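Side-chain contact in putative short-chain dehydrogenase/reductase (PDB 5IZ4), which probably reduces 3-oxoacyl-[acyl-carrier-protein] with NADPH and binds ADP in its Rossmann-fold nucleotide pocket: residues A[56-61]-A[68-73]. Sequence-based numbering, arbitrary orientation.
Sequences TVEALC and TLIFDA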
# COMPACT_ATOMS: atom_id res chain seq x y z
N THR A 56 28.81 -23.85 14.48
CA THR A 56 28.01 -24.93 13.92
C THR A 56 27.48 -24.56 12.54
O THR A 56 27.51 -25.38 11.62
CB THR A 56 26.86 -25.27 14.87
OG1 THR A 56 27.40 -25.67 16.14
CG2 THR A 56 26.02 -26.41 14.31
N VAL A 57 26.99 -23.32 12.39
CA VAL A 57 26.57 -22.84 11.08
C VAL A 57 27.71 -22.95 10.08
O VAL A 57 27.52 -23.42 8.94
CB VAL A 57 26.03 -21.40 11.17
CG1 VAL A 57 25.75 -20.82 9.76
CG2 VAL A 57 24.78 -21.35 12.04
N GLU A 58 28.92 -22.54 10.48
CA GLU A 58 30.06 -22.64 9.57
C GLU A 58 30.33 -24.08 9.18
O GLU A 58 30.60 -24.37 8.01
CB GLU A 58 31.32 -22.02 10.19
CG GLU A 58 32.53 -22.21 9.29
CD GLU A 58 33.82 -21.59 9.83
OE1 GLU A 58 34.51 -20.91 9.03
OE2 GLU A 58 34.14 -21.77 11.02
N ALA A 59 30.28 -25.00 10.15
CA ALA A 59 30.54 -26.41 9.85
C ALA A 59 29.53 -26.93 8.84
O ALA A 59 29.89 -27.69 7.92
CB ALA A 59 30.50 -27.24 11.13
N LEU A 60 28.27 -26.54 8.98
CA LEU A 60 27.25 -26.99 8.03
C LEU A 60 27.47 -26.39 6.64
O LEU A 60 27.24 -27.07 5.63
CB LEU A 60 25.87 -26.64 8.56
CG LEU A 60 25.44 -27.39 9.82
CD1 LEU A 60 24.12 -26.83 10.32
CD2 LEU A 60 25.33 -28.88 9.55
N CYS A 61 27.88 -25.12 6.58
CA CYS A 61 28.13 -24.49 5.28
C CYS A 61 29.32 -25.13 4.58
O CYS A 61 29.32 -25.28 3.35
CB CYS A 61 28.36 -22.99 5.46
SG CYS A 61 26.90 -22.06 5.91
N THR A 68 34.28 -20.48 3.69
CA THR A 68 33.65 -19.76 4.79
C THR A 68 34.66 -18.86 5.47
O THR A 68 35.87 -19.06 5.39
CB THR A 68 33.07 -20.71 5.85
OG1 THR A 68 34.12 -21.54 6.37
CG2 THR A 68 31.98 -21.60 5.26
N LEU A 69 34.12 -17.86 6.17
CA LEU A 69 34.85 -17.16 7.22
C LEU A 69 33.82 -16.67 8.22
O LEU A 69 32.68 -16.41 7.86
CB LEU A 69 35.70 -16.00 6.67
CG LEU A 69 35.13 -14.67 6.16
CD1 LEU A 69 34.69 -13.74 7.29
CD2 LEU A 69 36.20 -13.99 5.32
N ILE A 70 34.22 -16.56 9.48
CA ILE A 70 33.35 -16.01 10.52
C ILE A 70 33.91 -14.67 10.92
O ILE A 70 35.12 -14.54 11.17
CB ILE A 70 33.26 -16.94 11.75
CG1 ILE A 70 32.67 -18.30 11.37
CG2 ILE A 70 32.42 -16.29 12.83
CD1 ILE A 70 32.53 -19.23 12.56
N PHE A 71 33.05 -13.66 11.00
CA PHE A 71 33.45 -12.38 11.57
C PHE A 71 32.55 -12.03 12.74
O PHE A 71 31.36 -12.37 12.76
CB PHE A 71 33.44 -11.26 10.50
CG PHE A 71 32.07 -10.94 9.94
CD1 PHE A 71 31.25 -10.01 10.56
CD2 PHE A 71 31.63 -11.55 8.77
CE1 PHE A 71 30.00 -9.70 10.03
CE2 PHE A 71 30.39 -11.24 8.24
CZ PHE A 71 29.57 -10.31 8.86
N ASP A 72 33.13 -11.37 13.74
CA ASP A 72 32.35 -10.77 14.81
C ASP A 72 32.01 -9.34 14.43
O ASP A 72 32.86 -8.62 13.88
CB ASP A 72 33.11 -10.76 16.14
CG ASP A 72 33.30 -12.14 16.73
OD1 ASP A 72 32.82 -13.14 16.16
OD2 ASP A 72 33.95 -12.22 17.79
N ALA A 73 30.78 -8.92 14.71
CA ALA A 73 30.42 -7.52 14.56
C ALA A 73 29.15 -7.22 15.35
O ALA A 73 28.15 -7.93 15.23
CB ALA A 73 30.21 -7.14 13.09
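E58 reaches from the helix across T68 and I70 in a small helix-on-strand contact, the returning half of a beta-alpha-beta unit at the edge of the Rossmann fold. The axis of residues 56-61 runs at 167° to that of strand 68-72, nearly antiparallel, with a closest approach of 9.0 Å. The one hydrogen bond between the segments goes from T68 OG1 to E58 OE1, 2.8 Å long; the hydroxyl meets the carboxylate on its anti side, 22° out of plane. With CG anti to the backbone N (chi1 176°) and the chain extended beyond it, E58 carries its carboxylate out past the helix to the strand. T68 has its hydroxyl flanked on both sides by its own main chain, a rotation that turns OG1 to the acid and lets CG2 face the helix, 3.9 Å from C61 CB. The aliphatic CB of E58 packs 3.9 Å from I70 CD1, while OE2, a polar atom, is in van der Waals contact with that same methyl at 3.4 Å. The isoleucine thus flanks the carboxylate with carbon, while T68 grips the other oxygen. R62, one residue beyond C61 on the helix, adds a weak hydrogen bond from NH1 to T68 OG1, so the hydroxyl bonds firmly to E58 and only weakly to R62. Alternation along the strand places T68 and I70 under the helix, whereas L69 and F71 pack against helix 78-92 on the opposite face of the sheet. At its C-terminal end the strand leads to A73, which touches the bound ADP. V57 and C61 lean on helix 25-36, E58 also touches I43, and the backbones of L69, F71 and A73 bond to strand 40-45, the neighbour of this outermost strand.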